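Local coordinates for putative cell surface protein, similar to internalin proteins (Listeria monocytogenes EGD-e, PDB 5KZS) that is of unknown function but, as an internalin-like leucine-rich-repeat protein of the Listeria cell surface, probably takes part in binding a partner protein, at residues Asn75-Met80 and Ser93-Leu98; Leu116-Asn121 and Asp141-Pro146; Pro123-Ile128 and Pro146-Leu151; Thr192-Leu197 and Ser215-Leu220. All coordinates share one frame; numbering follows the deposited sequence.

Interaction 1: residues Asn75-Met80 and Ser93-Leu98; sequences NIVSVM and STIPHL
The backbone bond from Leu-98 N to Ile-95 O, 3.2 Å long, closes a type I beta turn that presents both Leu-98 and Ile-95 to Val-77 on strand 76-79. Leu-98 makes the closest side-chain contacts. Its CG stands anti to the backbone N (chi1 -174°), and with chi2 at 62° the CD1 methyl reaches across to Val-77, the two side chains crossing at about a right angle. Leu-98 CD1 meets Val-77 CG2 at 3.5 Å and also comes to 3.6 Å from Ile-76 N, so one methyl packs on both side chain and backbone. The same CG2 of Val-77 touches Ile-95 CD1 at 4.3 Å, tip to tip. Within the turn, the carbonyl oxygen of His-97 lies 3.7 Å from Asn-75 CA, while His-97 ND1 is hydrogen-bonded to Asn-72 O. The polar pairing of strand 76-79 is with its sheet neighbours: the backbone of Val-77 bonds to Thr-100 and Phe-102 on one side, and that of Ile-76 to Leu-51 on the other. Between the two segments the contact therefore rests on van der Waals packing, mainly of the Val-77, Ile-95 and Leu-98 methyls, with the backbone of Asn-75 and Ile-76 alongside.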
loop_
_atom_site.group_PDB
_atom_site.type_symbol
_atom_site.label_atom_id
_atom_site.label_comp_id
_atom_site.label_asym_id
_atom_site.label_seq_id
_atom_site.Cartn_x
_atom_site.Cartn_y
_atom_site.Cartn_z
ATOM N N ASN A 75 14.400 -2.794 -20.546
ATOM C CA ASN A 75 12.986 -2.609 -20.208
ATOM C C ASN A 75 12.740 -2.716 -18.705
ATOM O O ASN A 75 11.587 -2.705 -18.283
ATOM C CB ASN A 75 12.093 -3.577 -21.004
ATOM C CG ASN A 75 12.426 -5.037 -20.736
ATOM O OD1 ASN A 75 12.573 -5.454 -19.587
ATOM N ND2 ASN A 75 12.562 -5.821 -21.799
ATOM N N ILE A 76 13.796 -2.794 -17.899
ATOM C CA ILE A 76 13.632 -2.849 -16.456
ATOM C C ILE A 76 14.854 -2.353 -15.699
ATOM O O ILE A 76 15.983 -2.610 -16.097
ATOM C CB ILE A 76 13.237 -4.269 -15.970
ATOM C CG1 ILE A 76 13.078 -4.312 -14.434
ATOM C CG2 ILE A 76 14.249 -5.322 -16.407
ATOM C CD1 ILE A 76 12.408 -5.568 -13.930
ATOM N N VAL A 77 14.599 -1.654 -14.600
ATOM C CA VAL A 77 15.628 -1.103 -13.737
ATOM C C VAL A 77 15.283 -1.496 -12.308
ATOM O O VAL A 77 14.167 -1.256 -11.864
ATOM C CB VAL A 77 15.672 0.438 -13.833
ATOM C CG1 VAL A 77 16.595 1.035 -12.771
ATOM C CG2 VAL A 77 16.108 0.881 -15.221
ATOM N N SER A 78 16.262 -2.037 -11.587
ATOM C CA SER A 78 16.050 -2.577 -10.247
ATOM C C SER A 78 17.099 -2.081 -9.256
ATOM O O SER A 78 18.253 -2.492 -9.310
ATOM C CB SER A 78 16.059 -4.098 -10.308
ATOM O OG SER A 78 15.098 -4.532 -11.250
ATOM N N VAL A 79 16.679 -1.211 -8.344
ATOM C CA VAL A 79 17.552 -0.656 -7.320
ATOM C C VAL A 79 17.458 -1.579 -6.108
ATOM O O VAL A 79 16.620 -1.386 -5.234
ATOM C CB VAL A 79 17.144 0.797 -6.989
ATOM C CG1 VAL A 79 18.150 1.471 -6.059
ATOM C CG2 VAL A 79 17.015 1.591 -8.277
HETATM N N MSE A 80 18.324 -2.591 -6.073
HETATM C CA MSE A 80 18.275 -3.628 -5.039
HETATM C C MSE A 80 18.750 -3.148 -3.706
HETATM O O MSE A 80 18.233 -3.571 -2.686
HETATM C CB MSE A 80 19.079 -4.856 -5.452
HETATM C CG MSE A 80 18.459 -5.549 -6.664
HETATM SE SE MSE A 80 16.575 -6.089 -6.348
HETATM C CE MSE A 80 16.421 -7.128 -8.025
ATOM N N SER A 93 16.708 10.473 -20.705
ATOM C CA SER A 93 16.198 10.189 -22.045
ATOM C C SER A 93 16.864 8.979 -22.718
ATOM O O SER A 93 16.533 8.657 -23.860
ATOM C CB SER A 93 16.375 11.429 -22.912
ATOM O OG SER A 93 17.743 11.784 -22.980
ATOM N N THR A 94 17.780 8.301 -22.022
ATOM C CA THR A 94 18.506 7.169 -22.609
ATOM C C THR A 94 17.923 5.798 -22.322
ATOM O O THR A 94 18.580 4.814 -22.611
ATOM C CB THR A 94 19.985 7.158 -22.176
ATOM O OG1 THR A 94 20.079 7.129 -20.751
ATOM C CG2 THR A 94 20.709 8.377 -22.714
ATOM N N ILE A 95 16.708 5.710 -21.781
ATOM C CA ILE A 95 16.039 4.409 -21.570
ATOM C C ILE A 95 14.637 4.405 -22.189
ATOM O O ILE A 95 13.650 4.235 -21.491
ATOM C CB ILE A 95 15.983 4.009 -20.074
ATOM C CG1 ILE A 95 17.240 4.498 -19.327
ATOM C CG2 ILE A 95 15.848 2.493 -19.959
ATOM C CD1 ILE A 95 17.415 3.938 -17.924
ATOM N N PRO A 96 14.554 4.576 -23.521
ATOM C CA PRO A 96 13.263 4.830 -24.178
ATOM C C PRO A 96 12.197 3.755 -24.001
ATOM O O PRO A 96 11.016 4.087 -23.989
ATOM C CB PRO A 96 13.638 4.975 -25.668
ATOM C CG PRO A 96 14.985 4.354 -25.798
ATOM C CD PRO A 96 15.663 4.631 -24.493
ATOM N N HIS A 97 12.606 2.496 -23.857
ATOM C CA HIS A 97 11.659 1.373 -23.764
ATOM C C HIS A 97 11.447 0.817 -22.342
ATOM O O HIS A 97 10.910 -0.278 -22.183
ATOM C CB HIS A 97 12.092 0.275 -24.745
ATOM C CG HIS A 97 12.073 0.722 -26.172
ATOM N ND1 HIS A 97 13.223 0.980 -26.887
ATOM C CD2 HIS A 97 11.042 1.000 -27.006
ATOM C CE1 HIS A 97 12.904 1.375 -28.108
ATOM N NE2 HIS A 97 11.587 1.399 -28.203
ATOM N N LEU A 98 11.813 1.583 -21.316
ATOM C CA LEU A 98 11.665 1.148 -19.927
ATOM C C LEU A 98 10.198 0.859 -19.582
ATOM O O LEU A 98 9.343 1.728 -19.729
ATOM C CB LEU A 98 12.232 2.203 -18.975
ATOM C CG LEU A 98 12.310 1.897 -17.477
ATOM C CD1 LEU A 98 13.214 0.720 -17.192
ATOM C CD2 LEU A 98 12.823 3.116 -16.733
#

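Interaction 2: residues Leu116-Asn121 and Asp141-Pro146; sequences LPDYQN and DFTGMP
Both oxygens of the Asp-118 carboxylate hold one residue, Thr-143, on the next coil of the chain. Thr-143 N donates to Asp-118 OD1 at 2.9 Å along a nearly straight bond (171° at the hydrogen), and Thr-143 OG1 donates to Asp-118 OD2 at 2.7 Å; both donors come from the syn side, tilted somewhat out of the carboxylate plane. The hydroxyl is gripped a second time by Gln-120 NE2, 2.8 Å from Thr-143 OG1. Gln-120 folds back at chi2 (-62°) to get there, and the same NE2 donates to Asp-118 O from above that carbonyl's plane, so its amide is fixed from two directions. A water bridges the two segments, donating to Asp-118 OD1 and Tyr-119 O and accepting from Gly-144 N. Gly-144, without a side chain, lets its CA approach Tyr-119 O to 3.5 Å. Apolar contacts flank this polar cluster: Leu-116 CD2 touches Phe-142 CZ at 3.6 Å at the ring edge, and the selenium of Met-145 lies 4.1 Å from Tyr-119 CB. Both segments are loop: residues 116-121 lead from strand 113-114 to strand 127-129, and residues 141-146 lie between strands 134-135 and 150-152. Tyr-119 OH reaches Phe-89 O in the loop ahead of strand 100-103.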
loop_
_atom_site.group_PDB
_atom_site.type_symbol
_atom_site.label_atom_id
_atom_site.label_comp_id
_atom_site.label_asym_id
_atom_site.label_seq_id
_atom_site.Cartn_x
_atom_site.Cartn_y
_atom_site.Cartn_z
ATOM N N LEU A 116 9.101 10.561 -6.087
ATOM C CA LEU A 116 8.663 9.999 -7.357
ATOM C C LEU A 116 8.403 11.136 -8.338
ATOM O O LEU A 116 7.393 11.824 -8.206
ATOM C CB LEU A 116 7.387 9.170 -7.147
ATOM C CG LEU A 116 6.585 8.744 -8.394
ATOM C CD1 LEU A 116 7.466 8.173 -9.517
ATOM C CD2 LEU A 116 5.508 7.749 -7.995
ATOM N N PRO A 117 9.308 11.343 -9.323
ATOM C CA PRO A 117 9.075 12.346 -10.375
ATOM C C PRO A 117 7.813 12.112 -11.218
ATOM O O PRO A 117 7.290 11.013 -11.273
ATOM C CB PRO A 117 10.323 12.216 -11.263
ATOM C CG PRO A 117 11.390 11.708 -10.362
ATOM C CD PRO A 117 10.692 10.822 -9.363
ATOM N N ASP A 118 7.330 13.161 -11.862
ATOM C CA ASP A 118 6.285 13.031 -12.868
ATOM C C ASP A 118 7.021 12.704 -14.172
ATOM O O ASP A 118 7.269 13.580 -14.986
ATOM C CB ASP A 118 5.494 14.351 -12.944
ATOM C CG ASP A 118 4.373 14.332 -13.978
ATOM O OD1 ASP A 118 3.935 13.258 -14.424
ATOM O OD2 ASP A 118 3.911 15.427 -14.351
ATOM N N TYR A 119 7.385 11.437 -14.342
ATOM C CA TYR A 119 8.290 11.011 -15.425
ATOM C C TYR A 119 7.741 11.256 -16.837
ATOM O O TYR A 119 6.633 10.828 -17.175
ATOM C CB TYR A 119 8.636 9.523 -15.319
ATOM C CG TYR A 119 9.523 9.109 -14.156
ATOM C CD1 TYR A 119 10.837 9.563 -14.048
ATOM C CD2 TYR A 119 9.070 8.200 -13.196
ATOM C CE1 TYR A 119 11.665 9.144 -13.001
ATOM C CE2 TYR A 119 9.886 7.780 -12.146
ATOM C CZ TYR A 119 11.183 8.247 -12.048
ATOM O OH TYR A 119 11.979 7.823 -10.999
ATOM N N GLN A 120 8.548 11.938 -17.650
ATOM C CA GLN A 120 8.218 12.243 -19.040
ATOM C C GLN A 120 8.925 11.334 -20.062
ATOM O O GLN A 120 8.393 11.121 -21.161
ATOM C CB GLN A 120 8.569 13.707 -19.327
ATOM C CG GLN A 120 7.873 14.713 -18.418
ATOM C CD GLN A 120 6.360 14.673 -18.570
ATOM O OE1 GLN A 120 5.835 14.915 -19.655
ATOM N NE2 GLN A 120 5.650 14.346 -17.487
ATOM N N ASN A 121 10.107 10.804 -19.717
ATOM C CA ASN A 121 10.924 10.030 -20.668
ATOM C C ASN A 121 10.698 8.515 -20.688
ATOM O O ASN A 121 11.324 7.818 -21.485
ATOM C CB ASN A 121 12.405 10.324 -20.451
ATOM C CG ASN A 121 12.743 11.776 -20.712
ATOM O OD1 ASN A 121 12.677 12.241 -21.850
ATOM N ND2 ASN A 121 13.104 12.498 -19.665
ATOM N N ASP A 141 0.187 13.504 -9.879
ATOM C CA ASP A 141 -0.871 13.123 -10.789
ATOM C C ASP A 141 -0.279 12.966 -12.205
ATOM O O ASP A 141 -0.264 13.913 -13.005
ATOM C CB ASP A 141 -1.944 14.199 -10.751
ATOM C CG ASP A 141 -3.169 13.829 -11.531
ATOM O OD1 ASP A 141 -3.215 12.709 -12.106
ATOM O OD2 ASP A 141 -4.098 14.674 -11.556
ATOM N N PHE A 142 0.163 11.744 -12.501
ATOM C CA PHE A 142 1.074 11.447 -13.622
ATOM C C PHE A 142 0.561 11.908 -14.975
ATOM O O PHE A 142 -0.572 11.602 -15.329
ATOM C CB PHE A 142 1.337 9.948 -13.754
ATOM C CG PHE A 142 1.766 9.283 -12.480
ATOM C CD1 PHE A 142 3.060 9.425 -12.004
ATOM C CD2 PHE A 142 0.873 8.508 -11.755
ATOM C CE1 PHE A 142 3.460 8.796 -10.829
ATOM C CE2 PHE A 142 1.265 7.894 -10.583
ATOM C CZ PHE A 142 2.560 8.036 -10.118
ATOM N N THR A 143 1.417 12.613 -15.727
ATOM C CA THR A 143 1.096 13.138 -17.066
ATOM C C THR A 143 1.706 12.346 -18.226
ATOM O O THR A 143 1.150 12.345 -19.327
ATOM C CB THR A 143 1.592 14.585 -17.211
ATOM O OG1 THR A 143 2.957 14.645 -16.791
ATOM C CG2 THR A 143 0.766 15.525 -16.355
ATOM N N GLY A 144 2.831 11.673 -17.978
ATOM C CA GLY A 144 3.662 11.106 -19.050
ATOM C C GLY A 144 3.803 9.598 -19.121
ATOM O O GLY A 144 4.726 9.103 -19.781
HETATM N N MSE A 145 2.895 8.880 -18.464
HETATM C CA MSE A 145 2.913 7.406 -18.410
HETATM C C MSE A 145 1.529 6.893 -18.729
HETATM O O MSE A 145 0.873 6.293 -17.873
HETATM C CB MSE A 145 3.413 6.933 -17.044
HETATM C CG MSE A 145 4.781 7.548 -16.777
HETATM SE SE MSE A 145 5.742 6.660 -15.318
HETATM C CE MSE A 145 5.059 7.656 -13.767
ATOM N N PRO A 146 1.081 7.118 -19.973
ATOM C CA PRO A 146 -0.295 6.763 -20.380
ATOM C C PRO A 146 -0.659 5.272 -20.324
ATOM O O PRO A 146 -1.852 4.954 -20.364
ATOM C CB PRO A 146 -0.356 7.246 -21.835
ATOM C CG PRO A 146 1.044 7.119 -22.306
ATOM C CD PRO A 146 1.862 7.586 -21.136
HETATM O O HOH W 1 4.604 10.948 -15.474
#

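Interaction 3: residues Pro123-Ile128 and Pro146-Leu151; sequences PEMVTI and PDLSQL
Leu-148 holds its CG anti to the backbone N (chi1 -177°), and chi2 at 68° carries CD1 toward the preceding coil, where it meets Val-126 O at 3.6 Å and Ile-128 CG1 at 4.0 Å. Ile-128 turns CG1 anti to its carbonyl carbon (chi1 -60°), which brings CG1 to that methyl; the two side chains cross at about a right angle. Val-126 O is also an acceptor for two consecutive amides, Ser-149 N at 2.9 Å and Gln-150 N at 3.0 Å, the first from off to one side, tilted a little from the carbonyl plane, and the second almost in line with the carbonyl. The ladder continues with Ile-128 N donating to Gln-150 O at 3.2 Å, in parallel register: Thr-127 beside Gln-150, Ile-128 beside Leu-151. Ile-128 and Leu-151 lie side by side on the buried face, Ile-128 CB 3.9 Å from Leu-151 CD1. On the other face Thr-127 and Gln-150 also run alongside each other, and the end of Gln-150 is held by Tyr-152 OH. Asp-147 makes a salt bridge with Lys-171 in the following coil. Short parallel strands with leucine or isoleucine turned inward and polar residues on the opposite face are typical of a leucine-rich-repeat solenoid.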
loop_
_atom_site.group_PDB
_atom_site.type_symbol
_atom_site.label_atom_id
_atom_site.label_comp_id
_atom_site.label_asym_id
_atom_site.label_seq_id
_atom_site.Cartn_x
_atom_site.Cartn_y
_atom_site.Cartn_z
ATOM N N PRO A 123 7.550 6.753 -21.502
ATOM C CA PRO A 123 6.143 6.636 -21.938
ATOM C C PRO A 123 5.609 5.202 -22.072
ATOM O O PRO A 123 4.405 5.023 -22.206
ATOM C CB PRO A 123 6.155 7.310 -23.316
ATOM C CG PRO A 123 7.547 7.101 -23.823
ATOM C CD PRO A 123 8.416 7.230 -22.607
ATOM N N GLU A 124 6.489 4.198 -22.061
ATOM C CA GLU A 124 6.073 2.796 -22.155
ATOM C C GLU A 124 6.011 2.071 -20.783
ATOM O O GLU A 124 5.871 0.847 -20.735
ATOM C CB GLU A 124 6.997 2.062 -23.135
ATOM C CG GLU A 124 6.794 2.489 -24.581
ATOM C CD GLU A 124 7.670 1.723 -25.562
ATOM O OE1 GLU A 124 8.396 0.792 -25.128
ATOM O OE2 GLU A 124 7.630 2.053 -26.776
HETATM N N MSE A 125 6.078 2.844 -19.690
HETATM C CA MSE A 125 6.150 2.334 -18.318
HETATM C C MSE A 125 4.846 1.670 -17.978
HETATM O O MSE A 125 3.771 2.182 -18.304
HETATM C CB MSE A 125 6.449 3.505 -17.379
HETATM C CG MSE A 125 6.601 3.140 -15.916
HETATM SE SE MSE A 125 8.365 2.387 -15.540
HETATM C CE MSE A 125 9.014 3.955 -14.543
ATOM N N VAL A 126 4.951 0.506 -17.339
ATOM C CA VAL A 126 3.809 -0.324 -16.953
ATOM C C VAL A 126 3.726 -0.534 -15.428
ATOM O O VAL A 126 2.628 -0.554 -14.893
ATOM C CB VAL A 126 3.850 -1.649 -17.766
ATOM C CG1 VAL A 126 3.079 -2.795 -17.109
ATOM C CG2 VAL A 126 3.344 -1.398 -19.185
ATOM N N THR A 127 4.853 -0.653 -14.730
ATOM C CA THR A 127 4.872 -1.022 -13.316
ATOM C C THR A 127 5.875 -0.193 -12.538
ATOM O O THR A 127 7.001 -0.038 -12.980
ATOM C CB THR A 127 5.283 -2.501 -13.174
ATOM O OG1 THR A 127 4.362 -3.313 -13.904
ATOM C CG2 THR A 127 5.331 -2.948 -11.699
ATOM N N ILE A 128 5.482 0.292 -11.367
ATOM C CA ILE A 128 6.386 1.014 -10.463
ATOM C C ILE A 128 6.195 0.488 -9.057
ATOM O O ILE A 128 5.068 0.312 -8.592
ATOM C CB ILE A 128 6.139 2.548 -10.452
ATOM C CG1 ILE A 128 6.348 3.114 -11.858
ATOM C CG2 ILE A 128 7.057 3.259 -9.441
ATOM C CD1 ILE A 128 6.163 4.615 -11.975
ATOM N N PRO A 146 1.081 7.118 -19.973
ATOM C CA PRO A 146 -0.295 6.763 -20.380
ATOM C C PRO A 146 -0.659 5.272 -20.324
ATOM O O PRO A 146 -1.852 4.954 -20.364
ATOM C CB PRO A 146 -0.356 7.246 -21.835
ATOM C CG PRO A 146 1.044 7.119 -22.306
ATOM C CD PRO A 146 1.862 7.586 -21.136
ATOM N N ASP A 147 0.349 4.390 -20.263
ATOM C CA ASP A 147 0.147 2.932 -20.167
ATOM C C ASP A 147 0.410 2.324 -18.771
ATOM O O ASP A 147 0.453 1.097 -18.646
ATOM C CB ASP A 147 1.037 2.219 -21.214
ATOM C CG ASP A 147 0.458 2.273 -22.626
ATOM O OD1 ASP A 147 -0.792 2.186 -22.782
ATOM O OD2 ASP A 147 1.260 2.383 -23.582
ATOM N N LEU A 148 0.574 3.152 -17.734
ATOM C CA LEU A 148 0.878 2.651 -16.390
ATOM C C LEU A 148 -0.288 1.803 -15.907
ATOM O O LEU A 148 -1.420 2.318 -15.864
ATOM C CB LEU A 148 1.107 3.802 -15.406
ATOM C CG LEU A 148 1.506 3.454 -13.967
ATOM C CD1 LEU A 148 2.899 2.861 -13.930
ATOM C CD2 LEU A 148 1.468 4.665 -13.062
ATOM N N SER A 149 -0.019 0.520 -15.583
ATOM C CA SER A 149 -1.058 -0.418 -15.084
ATOM C C SER A 149 -0.888 -1.007 -13.676
ATOM O O SER A 149 -1.841 -1.583 -13.173
ATOM C CB SER A 149 -1.338 -1.546 -16.087
ATOM O OG SER A 149 -0.320 -2.501 -16.063
ATOM N N GLN A 150 0.277 -0.868 -13.044
ATOM C CA GLN A 150 0.473 -1.341 -11.662
ATOM C C GLN A 150 1.280 -0.337 -10.868
ATOM O O GLN A 150 2.256 0.181 -11.381
ATOM C CB GLN A 150 1.230 -2.663 -11.642
ATOM C CG GLN A 150 0.623 -3.803 -12.453
ATOM C CD GLN A 150 1.164 -5.171 -12.027
ATOM O OE1 GLN A 150 1.145 -5.511 -10.845
ATOM N NE2 GLN A 150 1.642 -5.958 -12.981
ATOM N N LEU A 151 0.918 -0.084 -9.616
ATOM C CA LEU A 151 1.649 0.891 -8.797
ATOM C C LEU A 151 1.691 0.460 -7.342
ATOM O O LEU A 151 0.648 0.380 -6.691
ATOM C CB LEU A 151 1.004 2.275 -8.932
ATOM C CG LEU A 151 1.547 3.451 -8.099
ATOM C CD1 LEU A 151 3.052 3.601 -8.297
ATOM C CD2 LEU A 151 0.839 4.754 -8.442
#

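Interaction 4: residues Thr192-Leu197 and Ser215-Leu220; sequences TNLAEL and SNLNNL
Two successive coils of the leucine-rich-repeat solenoid meet here, each entering its short parallel strand through an L-x-x-L pattern: Leu-194 and Leu-197 in one, Leu-217 and Leu-220 in the next. Ala-195 O is the polar hub. Asn-218 N donates to it at 2.9 Å in the carbonyl plane, on a lone pair, and Asn-219 N at 3.2 Å nearly along the C=O axis, so two neighbouring amides share one carbonyl just where the strand begins. Leu-197 N then donates to Asn-219 O at 2.9 Å, a straight bond that sets Glu-196 beside Asn-219 and Leu-197 beside Leu-220. On the buried face the leucines pack in a row. Leu-217 holds CG anti to its backbone N (chi1 -167°), which with chi2 at 70° carries CD1 to within 3.4 Å of Ala-195 O and 4.1 Å of Leu-197 CB; Leu-197 and Leu-220 lie side by side, with Leu-197 CD2 3.8 Å from Leu-220 CD1. On the opposite face Glu-196 and Asn-219 cross at about a right angle, Glu-196 CG packing against Asn-219 OD1 at 3.8 Å, while Glu-196 OE1 is hydrogen-bonded to Thr-174 OG1. Before the strands Thr-192 lies beside Ser-215 and Asn-193 beside Asn-216, with Asn-216 CB 3.5 Å from Thr-192 O. Strand 196-198 lies between 174-176 and 219-221 in the long parallel sheet: Leu-194 and Leu-197 pack against Leu-175 of the former, while Leu-217 O accepts from Ser-237 OG just ahead of the sheet's last strand, 238-239.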
loop_
_atom_site.group_PDB
_atom_site.type_symbol
_atom_site.label_atom_id
_atom_site.label_comp_id
_atom_site.label_asym_id
_atom_site.label_seq_id
_atom_site.Cartn_x
_atom_site.Cartn_y
_atom_site.Cartn_z
ATOM N N THR A 192 -11.287 3.515 -14.259
ATOM C CA THR A 192 -12.414 2.662 -14.656
ATOM C C THR A 192 -12.015 1.215 -14.963
ATOM O O THR A 192 -12.890 0.360 -15.123
ATOM C CB THR A 192 -13.145 3.217 -15.892
ATOM O OG1 THR A 192 -12.250 3.228 -17.004
ATOM C CG2 THR A 192 -13.670 4.634 -15.641
ATOM N N ASN A 193 -10.711 0.955 -15.078
ATOM C CA ASN A 193 -10.181 -0.394 -15.279
ATOM C C ASN A 193 -9.408 -0.939 -14.071
ATOM O O ASN A 193 -8.777 -1.993 -14.183
ATOM C CB ASN A 193 -9.289 -0.421 -16.529
ATOM C CG ASN A 193 -10.089 -0.552 -17.816
ATOM O OD1 ASN A 193 -9.869 -1.487 -18.592
ATOM N ND2 ASN A 193 -11.026 0.374 -18.046
ATOM N N LEU A 194 -9.460 -0.250 -12.925
ATOM C CA LEU A 194 -8.795 -0.735 -11.711
ATOM C C LEU A 194 -9.475 -2.005 -11.249
ATOM O O LEU A 194 -10.698 -2.026 -11.105
ATOM C CB LEU A 194 -8.806 0.297 -10.578
ATOM C CG LEU A 194 -7.833 -0.005 -9.426
ATOM C CD1 LEU A 194 -6.421 0.431 -9.799
ATOM C CD2 LEU A 194 -8.250 0.668 -8.133
ATOM N N ALA A 195 -8.677 -3.055 -11.047
ATOM C CA ALA A 195 -9.159 -4.349 -10.582
ATOM C C ALA A 195 -8.836 -4.601 -9.110
ATOM O O ALA A 195 -9.685 -5.113 -8.384
ATOM C CB ALA A 195 -8.592 -5.454 -11.452
ATOM N N GLU A 196 -7.631 -4.242 -8.674
ATOM C CA GLU A 196 -7.165 -4.537 -7.320
ATOM C C GLU A 196 -6.735 -3.264 -6.630
ATOM O O GLU A 196 -5.973 -2.474 -7.176
ATOM C CB GLU A 196 -5.997 -5.535 -7.342
ATOM C CG GLU A 196 -6.371 -6.942 -7.834
ATOM C CD GLU A 196 -6.163 -7.193 -9.347
ATOM O OE1 GLU A 196 -5.131 -6.771 -9.935
ATOM O OE2 GLU A 196 -7.041 -7.850 -9.959
ATOM N N LEU A 197 -7.229 -3.065 -5.422
ATOM C CA LEU A 197 -6.862 -1.902 -4.638
ATOM C C LEU A 197 -6.553 -2.416 -3.252
ATOM O O LEU A 197 -7.426 -2.945 -2.566
ATOM C CB LEU A 197 -8.011 -0.878 -4.621
ATOM C CG LEU A 197 -7.877 0.397 -3.781
ATOM C CD1 LEU A 197 -6.629 1.184 -4.127
ATOM C CD2 LEU A 197 -9.094 1.273 -3.981
ATOM N N SER A 215 -15.567 0.800 -12.031
ATOM C CA SER A 215 -16.294 -0.163 -12.881
ATOM C C SER A 215 -15.735 -1.592 -12.984
ATOM O O SER A 215 -16.475 -2.507 -13.349
ATOM C CB SER A 215 -16.406 0.392 -14.307
ATOM O OG SER A 215 -16.921 1.708 -14.294
ATOM N N ASN A 216 -14.450 -1.786 -12.698
ATOM C CA ASN A 216 -13.831 -3.092 -12.897
ATOM C C ASN A 216 -13.196 -3.686 -11.642
ATOM O O ASN A 216 -12.384 -4.602 -11.744
ATOM C CB ASN A 216 -12.791 -2.970 -14.014
ATOM C CG ASN A 216 -12.920 -4.063 -15.052
ATOM O OD1 ASN A 216 -11.956 -4.782 -15.337
ATOM N ND2 ASN A 216 -14.117 -4.189 -15.636
ATOM N N LEU A 217 -13.584 -3.199 -10.464
ATOM C CA LEU A 217 -12.975 -3.638 -9.205
ATOM C C LEU A 217 -13.421 -5.061 -8.805
ATOM O O LEU A 217 -14.612 -5.360 -8.810
ATOM C CB LEU A 217 -13.295 -2.644 -8.081
ATOM C CG LEU A 217 -12.497 -2.777 -6.774
ATOM C CD1 LEU A 217 -11.041 -2.375 -6.951
ATOM C CD2 LEU A 217 -13.124 -1.934 -5.675
ATOM N N ASN A 218 -12.439 -5.921 -8.511
ATOM C CA ASN A 218 -12.629 -7.292 -8.017
ATOM C C ASN A 218 -12.162 -7.499 -6.592
ATOM O O ASN A 218 -12.621 -8.439 -5.937
ATOM C CB ASN A 218 -11.822 -8.281 -8.867
ATOM C CG ASN A 218 -12.274 -8.318 -10.310
ATOM O OD1 ASN A 218 -13.449 -8.060 -10.617
ATOM N ND2 ASN A 218 -11.343 -8.638 -11.212
ATOM N N ASN A 219 -11.247 -6.655 -6.119
ATOM C CA ASN A 219 -10.539 -6.905 -4.875
ATOM C C ASN A 219 -10.195 -5.596 -4.195
ATOM O O ASN A 219 -9.352 -4.839 -4.688
ATOM C CB ASN A 219 -9.268 -7.715 -5.168
ATOM C CG ASN A 219 -8.285 -7.766 -3.991
ATOM O OD1 ASN A 219 -7.074 -7.930 -4.199
ATOM N ND2 ASN A 219 -8.793 -7.646 -2.758
ATOM N N LEU A 220 -10.836 -5.353 -3.057
ATOM C CA LEU A 220 -10.573 -4.188 -2.237
ATOM C C LEU A 220 -10.139 -4.691 -0.886
ATOM O O LEU A 220 -10.964 -5.067 -0.048
ATOM C CB LEU A 220 -11.828 -3.318 -2.120
ATOM C CG LEU A 220 -11.783 -2.076 -1.208
ATOM C CD1 LEU A 220 -10.571 -1.189 -1.460
ATOM C CD2 LEU A 220 -13.040 -1.247 -1.392
#

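How the interactions relate
From the N terminus, interaction 1 comes first, bringing the loop after strand 76-79 back against that strand just before strand 100-103 begins. Interactions 2 and 3 follow and cross along the chain, their segments alternating, and they share Pro-146; together they bind one coil to the next, interaction 2 through the loops and interaction 3 through strands 127-129 and 150-152. The side chains of Met-145 and Phe-142 pack from interaction 2 onto Met-125, Ile-128, Leu-148 and Leu-151 of interaction 3. His-97 and Leu-98 of interaction 1 touch Glu-124 and Met-125. Interaction 4, in series, closes the coil between strands 196-198 and 219-221, its centre about 16 Å from that of interaction 3 but reaching the same parallel sheet.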